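Local coordinates for protein precorrin-6A reductase (Rhodobacter capsulatus, PDB 4X7G) that catalyses an NADPH-dependent reduction in cobalamin (vitamin B12) biosynthesis, that of precorrin-6A, and binds NADP and a reduced precorrin between two Rossmann-fold domains, at residues F25-S30 and Q41-R46; H73-Q78 and D221-P226; A100-Q105 and K196-A201. All coordinates share one frame; numbering follows the deposited sequence. Where two conformers were deposited one is given.

Interaction 1: residues F25-S30 and Q41-R46. With NAP (NADP nicotinamide-adenine-dinucleotide phosphate), chain B.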
# COMPACT_ATOMS: atom_id res chain seq x y z
N PHE A 25 -8.49 -14.14 -17.63
CA PHE A 25 -8.52 -15.01 -16.46
C PHE A 25 -9.76 -14.88 -15.68
O PHE A 25 -10.28 -13.78 -15.49
CB PHE A 25 -7.31 -14.74 -15.52
CG PHE A 25 -5.99 -15.22 -16.05
CD1 PHE A 25 -5.21 -14.47 -16.88
CD2 PHE A 25 -5.50 -16.55 -15.72
CE1 PHE A 25 -4.01 -14.93 -17.35
CE2 PHE A 25 -4.35 -17.00 -16.19
CZ PHE A 25 -3.60 -16.23 -17.00
N GLU A 26 -10.22 -15.97 -15.07
CA GLU A 26 -11.25 -15.94 -14.12
C GLU A 26 -10.65 -15.51 -12.77
O GLU A 26 -9.76 -16.16 -12.24
CB GLU A 26 -11.88 -17.34 -13.99
CG GLU A 26 -13.09 -17.55 -13.23
CD GLU A 26 -13.89 -18.81 -13.78
OE1 GLU A 26 -13.96 -19.20 -15.04
OE2 GLU A 26 -14.36 -19.35 -12.85
N ALA A 27 -11.10 -14.40 -12.26
CA ALA A 27 -10.44 -13.79 -11.11
C ALA A 27 -11.38 -12.91 -10.36
O ALA A 27 -12.26 -12.25 -11.00
CB ALA A 27 -9.24 -12.95 -11.55
N VAL A 28 -11.18 -12.78 -9.05
CA VAL A 28 -11.90 -11.84 -8.14
C VAL A 28 -10.87 -10.89 -7.57
O VAL A 28 -9.77 -11.35 -7.18
CB VAL A 28 -12.59 -12.64 -7.02
CG1 VAL A 28 -13.14 -11.67 -5.99
CG2 VAL A 28 -13.68 -13.56 -7.55
N PHE A 29 -11.20 -9.62 -7.45
CA PHE A 29 -10.41 -8.62 -6.79
C PHE A 29 -10.93 -8.36 -5.43
O PHE A 29 -12.19 -8.26 -5.26
CB PHE A 29 -10.45 -7.36 -7.64
CG PHE A 29 -9.46 -6.29 -7.22
CD1 PHE A 29 -9.71 -5.43 -6.22
CD2 PHE A 29 -8.29 -6.15 -7.94
CE1 PHE A 29 -8.78 -4.42 -5.88
CE2 PHE A 29 -7.39 -5.15 -7.58
CZ PHE A 29 -7.67 -4.30 -6.63
N SER A 30 -10.12 -8.17 -4.40
CA SER A 30 -10.58 -7.93 -3.06
C SER A 30 -10.05 -6.62 -2.49
O SER A 30 -8.81 -6.46 -2.37
CB SER A 30 -10.17 -9.06 -2.16
OG SER A 30 -10.64 -8.89 -0.83
N GLN A 41 -12.56 -1.70 -10.42
CA GLN A 41 -11.56 -2.56 -11.05
C GLN A 41 -12.23 -3.37 -12.11
O GLN A 41 -13.44 -3.66 -12.01
CB GLN A 41 -11.04 -3.53 -9.94
CG GLN A 41 -10.19 -2.79 -8.83
CD GLN A 41 -8.90 -2.29 -9.33
OE1 GLN A 41 -8.40 -2.68 -10.40
NE2 GLN A 41 -8.30 -1.38 -8.55
N PRO A 42 -11.48 -3.87 -13.06
CA PRO A 42 -12.06 -4.61 -14.24
C PRO A 42 -12.33 -6.06 -13.98
O PRO A 42 -12.31 -6.88 -14.88
CB PRO A 42 -11.01 -4.41 -15.33
CG PRO A 42 -9.72 -4.36 -14.50
CD PRO A 42 -10.07 -3.50 -13.33
N LEU A 43 -12.48 -6.47 -12.71
CA LEU A 43 -12.81 -7.81 -12.25
C LEU A 43 -13.96 -7.69 -11.27
O LEU A 43 -14.04 -6.67 -10.58
CB LEU A 43 -11.64 -8.43 -11.62
CG LEU A 43 -10.41 -8.70 -12.47
CD1 LEU A 43 -9.25 -9.09 -11.57
CD2 LEU A 43 -10.70 -9.69 -13.54
N PRO A 44 -14.76 -8.73 -11.11
CA PRO A 44 -15.70 -8.80 -10.00
C PRO A 44 -14.96 -8.50 -8.69
O PRO A 44 -13.91 -9.12 -8.46
CB PRO A 44 -16.32 -10.16 -10.07
CG PRO A 44 -15.76 -10.80 -11.25
CD PRO A 44 -14.71 -9.96 -11.89
N THR A 45 -15.53 -7.63 -7.88
CA THR A 45 -14.81 -7.09 -6.72
C THR A 45 -15.54 -7.38 -5.43
O THR A 45 -16.68 -6.94 -5.28
CB THR A 45 -14.57 -5.62 -6.89
OG1 THR A 45 -13.67 -5.44 -8.04
CG2 THR A 45 -13.91 -4.97 -5.70
N ARG A 46 -14.91 -8.03 -4.48
CA ARG A 46 -15.42 -8.20 -3.12
C ARG A 46 -14.86 -7.12 -2.25
O ARG A 46 -13.75 -6.59 -2.51
CB ARG A 46 -15.14 -9.54 -2.60
CG ARG A 46 -13.73 -9.85 -2.33
CD ARG A 46 -13.45 -11.13 -1.56
NE ARG A 46 -14.18 -11.19 -0.30
CZ ARG A 46 -13.94 -10.38 0.72
NH1 ARG A 46 -12.98 -9.48 0.72
NH2 ARG A 46 -14.70 -10.57 1.80
PA NAP B . -3.86 -4.89 7.47
O1A NAP B . -3.61 -4.17 8.79
O2A NAP B . -2.90 -5.76 7.04
O5B NAP B . -5.23 -5.59 7.46
C5B NAP B . -6.19 -5.63 8.53
C4B NAP B . -7.41 -6.46 8.22
O4B NAP B . -8.14 -5.83 7.08
C3B NAP B . -7.12 -7.81 7.61
O3B NAP B . -6.78 -8.75 8.64
C2B NAP B . -8.31 -8.13 6.82
O2B NAP B . -9.43 -8.39 7.69
C1B NAP B . -8.64 -6.86 6.20
N9A NAP B . -8.01 -6.61 4.88
C8A NAP B . -6.81 -6.00 4.60
N7A NAP B . -6.59 -5.95 3.25
C5A NAP B . -7.65 -6.63 2.72
C6A NAP B . -8.01 -6.94 1.35
N6A NAP B . -7.31 -6.47 0.31
N1A NAP B . -9.13 -7.65 1.11
C2A NAP B . -9.86 -8.08 2.21
N3A NAP B . -9.68 -7.86 3.51
C4A NAP B . -8.56 -7.11 3.73
O3 NAP B . -4.04 -3.85 6.25
PN NAP B . -4.45 -2.27 6.19
O1N NAP B . -3.24 -1.39 6.44
O2N NAP B . -5.66 -2.01 6.99
O5D NAP B . -4.73 -2.09 4.61
C5D NAP B . -6.10 -1.96 4.14
C4D NAP B . -6.08 -1.95 2.69
O4D NAP B . -5.51 -0.73 2.24
C3D NAP B . -5.39 -3.15 2.00
O3D NAP B . -6.10 -3.63 0.85
C2D NAP B . -4.05 -2.54 1.57
O2D NAP B . -3.46 -3.05 0.44
C1D NAP B . -4.46 -1.06 1.36
N1N NAP B . -3.40 -0.21 1.64
C2N NAP B . -2.71 -0.12 2.59
C3N NAP B . -1.80 0.85 2.33
C7N NAP B . -1.15 0.59 3.67
O7N NAP B . -1.89 -0.43 4.14
N7N NAP B . -0.04 1.33 4.11
C4N NAP B . -1.78 1.61 0.97
C5N NAP B . -2.74 1.46 -0.20
C6N NAP B . -3.45 0.43 0.37
P2B NAP B . -9.82 -9.93 8.08
O1X NAP B . -11.17 -9.67 8.68
O2X NAP B . -9.75 -10.74 6.91
O3X NAP B . -8.68 -10.57 8.93

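Interaction 2: residues H73-Q78 and D221-P226. With NAP (NADP nicotinamide-adenine-dinucleotide phosphate), chain B.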
# COMPACT_ATOMS: atom_id res chain seq x y z
N HIS A 73 -0.71 -3.66 0.13
CA HIS A 73 0.36 -2.80 0.52
C HIS A 73 1.37 -3.57 1.36
O HIS A 73 0.98 -4.34 2.25
CB HIS A 73 -0.19 -1.62 1.30
CG HIS A 73 0.72 -0.45 1.37
ND1 HIS A 73 1.80 -0.38 2.25
CD2 HIS A 73 0.81 0.64 0.56
CE1 HIS A 73 2.44 0.77 2.01
NE2 HIS A 73 1.85 1.40 1.02
N PRO A 74 2.68 -3.23 1.20
CA PRO A 74 3.67 -3.89 2.04
C PRO A 74 3.50 -3.66 3.53
O PRO A 74 3.96 -4.47 4.37
CB PRO A 74 4.97 -3.35 1.48
CG PRO A 74 4.73 -3.05 0.07
CD PRO A 74 3.31 -2.56 0.05
N PHE A 75 2.82 -2.59 3.91
CA PHE A 75 2.55 -2.32 5.31
C PHE A 75 1.26 -2.87 5.80
O PHE A 75 0.95 -2.85 7.03
CB PHE A 75 2.65 -0.80 5.62
CG PHE A 75 4.07 -0.34 5.69
CD1 PHE A 75 4.88 -0.31 4.59
CD2 PHE A 75 4.60 0.10 6.94
CE1 PHE A 75 6.21 0.08 4.67
CE2 PHE A 75 5.90 0.57 6.97
CZ PHE A 75 6.69 0.50 5.90
N ALA A 76 0.46 -3.53 4.94
CA ALA A 76 -0.75 -4.29 5.32
C ALA A 76 -0.28 -5.68 5.68
O ALA A 76 -0.47 -6.66 4.97
CB ALA A 76 -1.77 -4.28 4.19
N ALA A 77 0.39 -5.76 6.87
CA ALA A 77 1.12 -6.96 7.19
C ALA A 77 0.23 -8.01 7.82
O ALA A 77 0.56 -9.20 7.68
CB ALA A 77 2.30 -6.65 8.15
N GLN A 78 -0.87 -7.64 8.39
CA GLN A 78 -1.82 -8.60 8.95
C GLN A 78 -2.50 -9.39 7.82
O GLN A 78 -2.62 -10.63 7.86
CB GLN A 78 -2.94 -7.97 9.80
CG GLN A 78 -3.72 -9.01 10.60
CD GLN A 78 -2.83 -9.77 11.55
OE1 GLN A 78 -2.21 -9.20 12.49
NE2 GLN A 78 -2.77 -11.07 11.35
N ASP A 221 10.97 1.69 7.58
CA ASP A 221 11.22 0.37 7.04
C ASP A 221 9.98 -0.51 7.13
O ASP A 221 9.13 -0.41 7.98
CB ASP A 221 12.41 -0.22 7.85
CG ASP A 221 13.72 0.56 7.63
OD1 ASP A 221 13.94 1.21 6.60
OD2 ASP A 221 14.53 0.36 8.52
N ARG A 222 9.93 -1.48 6.15
CA ARG A 222 8.81 -2.38 6.10
C ARG A 222 8.70 -3.30 7.34
O ARG A 222 9.74 -3.66 7.90
CB ARG A 222 8.91 -3.26 4.87
CG ARG A 222 8.60 -2.53 3.58
CD ARG A 222 8.94 -3.38 2.42
NE ARG A 222 8.62 -2.74 1.15
CZ ARG A 222 8.81 -3.29 -0.04
NH1 ARG A 222 9.35 -4.53 -0.12
NH2 ARG A 222 8.44 -2.70 -1.12
N PRO A 223 7.49 -3.69 7.72
CA PRO A 223 7.25 -4.57 8.86
C PRO A 223 7.56 -6.02 8.42
O PRO A 223 7.54 -6.36 7.25
CB PRO A 223 5.76 -4.41 9.14
CG PRO A 223 5.16 -4.09 7.78
CD PRO A 223 6.18 -3.26 7.09
N ALA A 224 7.80 -6.86 9.42
CA ALA A 224 7.99 -8.31 9.24
C ALA A 224 6.70 -8.96 8.71
O ALA A 224 5.60 -8.67 9.19
CB ALA A 224 8.36 -8.96 10.57
N VAL A 225 6.90 -9.87 7.76
CA VAL A 225 5.84 -10.74 7.28
C VAL A 225 6.41 -12.15 7.10
O VAL A 225 7.51 -12.29 6.67
CB VAL A 225 5.30 -10.24 5.90
CG1 VAL A 225 4.20 -11.14 5.33
CG2 VAL A 225 4.81 -8.77 6.03
N PRO A 226 5.64 -13.18 7.41
CA PRO A 226 6.16 -14.51 7.21
C PRO A 226 6.53 -14.79 5.78
O PRO A 226 6.03 -14.13 4.81
CB PRO A 226 4.97 -15.38 7.56
CG PRO A 226 4.17 -14.60 8.55
CD PRO A 226 4.34 -13.17 8.07
PA NAP B . -3.86 -4.89 7.47
O1A NAP B . -3.61 -4.17 8.79
O2A NAP B . -2.90 -5.76 7.04
O5B NAP B . -5.23 -5.59 7.46
C5B NAP B . -6.19 -5.63 8.53
C4B NAP B . -7.41 -6.46 8.22
O4B NAP B . -8.14 -5.83 7.08
C3B NAP B . -7.12 -7.81 7.61
O3B NAP B . -6.78 -8.75 8.64
C2B NAP B . -8.31 -8.13 6.82
O2B NAP B . -9.43 -8.39 7.69
C1B NAP B . -8.64 -6.86 6.20
N9A NAP B . -8.01 -6.61 4.88
C8A NAP B . -6.81 -6.00 4.60
N7A NAP B . -6.59 -5.95 3.25
C5A NAP B . -7.65 -6.63 2.72
C6A NAP B . -8.01 -6.94 1.35
N6A NAP B . -7.31 -6.47 0.31
N1A NAP B . -9.13 -7.65 1.11
C2A NAP B . -9.86 -8.08 2.21
N3A NAP B . -9.68 -7.86 3.51
C4A NAP B . -8.56 -7.11 3.73
O3 NAP B . -4.04 -3.85 6.25
PN NAP B . -4.45 -2.27 6.19
O1N NAP B . -3.24 -1.39 6.44
O2N NAP B . -5.66 -2.01 6.99
O5D NAP B . -4.73 -2.09 4.61
C5D NAP B . -6.10 -1.96 4.14
C4D NAP B . -6.08 -1.95 2.69
O4D NAP B . -5.51 -0.73 2.24
C3D NAP B . -5.39 -3.15 2.00
O3D NAP B . -6.10 -3.63 0.85
C2D NAP B . -4.05 -2.54 1.57
O2D NAP B . -3.46 -3.05 0.44
C1D NAP B . -4.46 -1.06 1.36
N1N NAP B . -3.40 -0.21 1.64
C2N NAP B . -2.71 -0.12 2.59
C3N NAP B . -1.80 0.85 2.33
C7N NAP B . -1.15 0.59 3.67
O7N NAP B . -1.89 -0.43 4.14
N7N NAP B . -0.04 1.33 4.11
C4N NAP B . -1.78 1.61 0.97
C5N NAP B . -2.74 1.46 -0.20
C6N NAP B . -3.45 0.43 0.37
P2B NAP B . -9.82 -9.93 8.08
O1X NAP B . -11.17 -9.67 8.68
O2X NAP B . -9.75 -10.74 6.91
O3X NAP B . -8.68 -10.57 8.93
O HOH W 1 6.36 -5.85 4.56

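Interaction 3: residues A100-Q105 and K196-A201. With 3Y8 (3-[(1R,2S,3S,7S,11S,16S,17R,18R,19R)-2,7,12,18-tetrakis(2-hydroxy-2-oxoethyl)-3,13-bis(3-hydroxy-3-oxopropyl)-1,2,5,7,11,17-hexamethyl-17-(3-oxidanyl-3-oxidanylidene-prop-1-enyl)-3,6,8,10,15,16,18,19,21,24-decahydrocorrin-8-yl]propanoic acid), chain C.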
# COMPACT_ATOMS: atom_id res chain seq x y z
N ALA A 100 10.59 -4.22 -4.85
CA ALA A 100 11.68 -3.98 -3.92
C ALA A 100 11.42 -2.67 -3.17
O ALA A 100 10.79 -1.74 -3.71
CB ALA A 100 12.94 -3.84 -4.69
N PRO A 101 11.90 -2.56 -1.96
CA PRO A 101 11.85 -1.25 -1.30
C PRO A 101 12.50 -0.21 -2.18
O PRO A 101 13.49 -0.48 -2.87
CB PRO A 101 12.65 -1.53 -0.02
CG PRO A 101 12.59 -3.02 0.24
CD PRO A 101 12.63 -3.61 -1.18
N TRP A 102 12.04 1.03 -2.02
CA TRP A 102 12.74 2.12 -2.65
C TRP A 102 14.14 2.29 -2.03
O TRP A 102 14.29 2.06 -0.85
CB TRP A 102 11.97 3.44 -2.47
CG TRP A 102 10.65 3.53 -3.12
CD1 TRP A 102 10.34 3.28 -4.48
CD2 TRP A 102 9.41 3.97 -2.52
NE1 TRP A 102 9.05 3.48 -4.67
CE2 TRP A 102 8.43 3.96 -3.53
CE3 TRP A 102 9.02 4.38 -1.23
CZ2 TRP A 102 7.13 4.32 -3.27
CZ3 TRP A 102 7.78 4.78 -1.04
CH2 TRP A 102 6.82 4.75 -2.04
N THR A 103 15.11 2.68 -2.85
CA THR A 103 16.48 2.88 -2.39
C THR A 103 16.94 4.26 -2.85
O THR A 103 16.52 4.80 -3.85
CB THR A 103 17.45 1.75 -2.88
OG1 THR A 103 17.34 1.67 -4.27
CG2 THR A 103 17.08 0.45 -2.26
N ALA A 104 17.81 4.78 -2.05
CA ALA A 104 18.25 6.15 -2.23
C ALA A 104 19.12 6.34 -3.43
O ALA A 104 19.91 5.47 -3.73
CB ALA A 104 19.00 6.63 -0.99
N GLN A 105 18.93 7.45 -4.12
CA GLN A 105 19.84 7.82 -5.19
C GLN A 105 20.33 9.20 -4.97
O GLN A 105 20.04 9.88 -4.00
CB GLN A 105 19.22 7.68 -6.55
CG GLN A 105 17.94 8.36 -6.74
CD GLN A 105 17.26 7.79 -7.96
OE1 GLN A 105 16.77 6.65 -7.93
NE2 GLN A 105 17.32 8.52 -9.07
N LYS A 196 6.26 5.78 4.53
CA LYS A 196 6.50 4.34 4.62
C LYS A 196 7.18 3.86 3.36
O LYS A 196 6.85 4.36 2.26
CB LYS A 196 5.17 3.60 4.73
CG LYS A 196 4.24 4.00 5.89
CD LYS A 196 2.83 3.19 5.81
CE LYS A 196 1.56 3.90 6.28
NZ LYS A 196 0.51 2.93 6.38
N ASN A 197 8.13 2.93 3.46
CA ASN A 197 8.81 2.43 2.28
C ASN A 197 7.92 1.39 1.53
O ASN A 197 8.14 0.17 1.61
CB ASN A 197 10.16 1.83 2.58
CG ASN A 197 10.97 1.75 1.28
OD1 ASN A 197 10.42 1.79 0.17
ND2 ASN A 197 12.31 1.70 1.40
N ALA A 198 6.97 1.89 0.76
CA ALA A 198 6.05 1.04 -0.03
C ALA A 198 6.76 0.44 -1.20
O ALA A 198 6.45 -0.74 -1.56
CB ALA A 198 4.85 1.87 -0.45
N GLY A 199 7.64 1.13 -1.85
CA GLY A 199 8.28 0.63 -3.06
C GLY A 199 7.42 0.65 -4.33
O GLY A 199 7.93 0.26 -5.39
N GLY A 200 6.18 1.05 -4.22
CA GLY A 200 5.23 0.91 -5.34
C GLY A 200 5.35 2.07 -6.30
O GLY A 200 6.05 3.13 -6.08
N ALA A 201 4.67 2.00 -7.43
CA ALA A 201 4.63 3.07 -8.41
C ALA A 201 3.71 4.22 -8.00
O ALA A 201 3.94 5.33 -8.42
CB ALA A 201 4.14 2.48 -9.76
C48 3Y8 C . -8.70 1.22 0.01
C47 3Y8 C . -8.60 2.30 -3.00
C43 3Y8 C . -4.75 2.52 -7.85
C42 3Y8 C . -4.57 3.41 -6.55
C41 3Y8 C . -3.76 2.52 -5.62
C38 3Y8 C . -0.50 2.17 -3.47
C37 3Y8 C . -0.79 3.30 -4.38
C36 3Y8 C . -2.15 5.29 -5.08
C35 3Y8 C . -0.32 5.72 -2.57
C32 3Y8 C . 1.04 9.60 -0.01
C31 3Y8 C . 0.93 8.10 0.50
C2 3Y8 C . -0.86 5.42 1.76
C1 3Y8 C . -2.37 5.07 1.53
C4 3Y8 C . -1.41 5.28 -0.56
C5 3Y8 C . -1.36 5.15 -1.90
C7 3Y8 C . -2.14 4.07 -4.10
C8 3Y8 C . -3.37 3.26 -4.35
C6 3Y8 C . -2.29 4.44 -2.74
C3 3Y8 C . -0.44 5.98 0.39
C11 3Y8 C . -6.43 3.42 -2.09
C12 3Y8 C . -7.61 2.62 -1.88
C13 3Y8 C . -7.71 2.21 -0.62
C14 3Y8 C . -6.60 2.78 0.12
C15 3Y8 C . -6.38 2.58 1.46
C16 3Y8 C . -5.21 3.19 2.10
C17 3Y8 C . -5.03 3.32 3.59
C18 3Y8 C . -3.67 4.09 3.67
C19 3Y8 C . -2.96 3.86 2.26
C20 3Y8 C . -3.26 6.31 1.70
C21 3Y8 C . -9.67 3.46 -3.19
C24 3Y8 C . -6.73 4.80 -2.68
C25 3Y8 C . -0.63 6.45 2.89
C26 3Y8 C . -0.04 4.14 1.98
O59 3Y8 C . -7.18 7.86 3.74
C57 3Y8 C . -7.39 6.58 3.83
O58 3Y8 C . -8.42 6.00 4.27
C56 3Y8 C . -6.19 5.73 3.51
C55 3Y8 C . -6.16 4.30 4.15
C54 3Y8 C . -5.01 1.98 4.30
C60 3Y8 C . -2.69 3.68 4.77
C61 3Y8 C . -3.06 4.00 6.14
O62 3Y8 C . -2.36 3.40 7.05
O63 3Y8 C . -3.96 4.84 6.41
N24 3Y8 C . -4.07 3.39 1.42
N23 3Y8 C . -5.87 3.51 -0.76
C49 3Y8 C . -8.07 -0.18 0.03
C50 3Y8 C . -8.93 -1.29 0.54
O51 3Y8 C . -10.07 -1.06 1.00
O52 3Y8 C . -8.44 -2.46 0.35
O23 3Y8 C . -9.86 3.81 -4.38
O22 3Y8 C . -10.18 3.92 -2.20
C10 3Y8 C . -5.43 2.60 -2.97
C9 3Y8 C . -4.14 3.30 -3.25
N22 3Y8 C . -3.50 4.07 -2.27
O44 3Y8 C . -3.80 2.54 -8.63
O45 3Y8 C . -5.82 2.09 -8.03
O39 3Y8 C . 0.12 1.21 -4.03
O40 3Y8 C . -0.73 2.27 -2.27
N21 3Y8 C . -2.42 4.81 0.10
C27 3Y8 C . 1.50 4.40 2.04
O28 3Y8 C . 1.95 4.69 3.16
O29 3Y8 C . 2.18 4.31 1.03
C30 3Y8 C . -0.38 7.51 0.09
O34 3Y8 C . 0.17 10.39 0.51
O33 3Y8 C . 2.07 9.73 -0.68
O HOH W 2 10.57 -0.36 -5.92

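Interaction 1: residues F25-S30 and Q41-R46
Phe29 and Gln41 lie flat against each other, the ring and the amide plane only 11° apart. Outward along Gln41, CB just reaches Phe29 CG, and a bend at chi2 (-68°) carries the chain across the ring. CG sits over the ring centre, 3.5 Å from the Phe29 centroid, in a CH-pi contact. CD then passes above the CZ and CE2 side, OE1 lies nearest Phe29 CE2 at 3.9 Å, and NE2 stands 3.6 Å from Phe29 CZ, from where it bonds to Ser14 and Tyr31. Cut back to an alanine, Phe29 would probably leave the Gln41 amide without the ring it lies on and freer to turn from both.

The backbones run parallel. Phe29 N donates to Pro44 O at 2.9 Å, nearly straight at 168°, and Phe29 O accepts from Arg46 N at 2.8 Å. At the start of strand 27-31, Ala27 CB packs on Leu43 CD1.

Ser30 points to the other face of the sheet. Its OG receives Arg46 NH1 in the guanidinium plane at 2.9 Å and donates to N1A of the NADP adenine at 2.8 Å. Ser30 O takes N6A of the same base, and Gly48 O also holds Arg46 NH1. Ser30 lies near the C-terminal end of strand 27-31, where Rossmann folds hold the adenosine half of a dinucleotide; here the base itself is read.

Interaction 2: residues H73-Q78 and D221-P226
A turn leading into a helix, residues 73-78, faces the extended 221-226 segment, Phe75 opposite Pro223 and Ala77 opposite Val225. Residues 73-76 form a type I beta turn, closed by Ala76 N on His73 O, and Ala76 is the N-cap of the helix that starts at Ala77. The CA atoms of the two segments come no nearer than 6.0 Å, from Val225 to Ala77. One water joins the backbones, donating to Pro74 O and to Pro223 O.

Phe75 gives the contact its flat surface. Pro223 CD lies over the middle of the ring, 3.7 Å from the centroid, a CH-pi contact only 9° off the normal, while CZ at the far end reaches Asp221 O at 3.3 Å. The extended side chain of Arg222 passes the ring with its guanidinium plane turned 82° from it, its CG 3.7 Å from Phe75 CE1. Pro74 CB then covers one face of that guanidinium, whose NE and NH2 bond to the carbonyl oxygens of Asn197 and Ala198. Beyond, Ala77 CB touches both Pro223 CG and Val225 CG2, each at 3.9 Å.

Within the turn, Phe75 N donates to His73 ND1 in the imidazole plane (2.9 Å), which fixes the ring's rotation. His73 N in turn binds O2D of the nicotinamide ribose at 2.8 Å. The loop and helix start thus form part of the NADP site, and 221-226, which connects the two Rossmann-fold domains, packs against them.

Interaction 3: residues A100-Q105 and K196-A201
Trp102 and Asn197 exchange a pair of hydrogen bonds that joins backbone to side chain. Trp102 N donates to Asn197 OD1 at 2.8 Å, in the carbonyl plane and on a lone pair, and Asn197 ND2 returns a straighter bond (166°) to Trp102 O at 3.0 Å. A chi1 of -162° swings the Asn197 amide beside its carbonyl carbon, and both its ends meet one residue of the other segment.

The indole lies on the backbone just beyond. Gly199 CA is 3.3 Å from the centroid of its five-membered ring, almost on the normal, in a CH-pi contact, and Gly199 N lies over the same face. Gly200 O lies at the indole edge, near its plane, and takes a weak bond from Trp102 NE1, which also reaches Glu204 weakly. Trp102 CH2, on the benzene part, meets Ala198 CB at 3.8 Å.

Gly199 has a positive phi (75°), and a CB on it would collide with Ala100 O. A water donates to Ala100 O and to Gly199 O, joining the same two residues.

The 196-201 segment leaves the C-terminal end of strand 192-196 in the second parallel sheet, the end at which Rossmann-type domains bind their ligands, and Lys196 is the last residue of that strand. Its NZ donates to precorrin carboxylate atom O62 at 3.0 Å.

Asn197 is the centre of an inverse gamma turn, with Ala198 N bonded to Lys196 O. Farther out, Leu207 of helix 205-213 and Trp110 of strand 109-113 pack on the indole, Pro101 packs on Arg222, and Ala198 CB packs against His73.

Overall arrangement
From the N terminus, interaction 1 closes first, a short loop between strands 27-31 and 45-47 at one border of the first parallel sheet. Interaction 2 opens at 73-78 and does not close until 221-226; interaction 3 is nested inside that long loop, which spans the second sheet. The chain crosses from the first sheet to the second after strand 93-97 and returns through 221-226 to strand 229-231, an edge strand of the first, consistent with the strand swap between the two domains. Interactions 2 and 3 touch through Arg222, which joins the returning connection to the loop after strand 192-196. Interaction 1 stands apart, about 23 Å from interaction 2 between centres, yet both reach NADP.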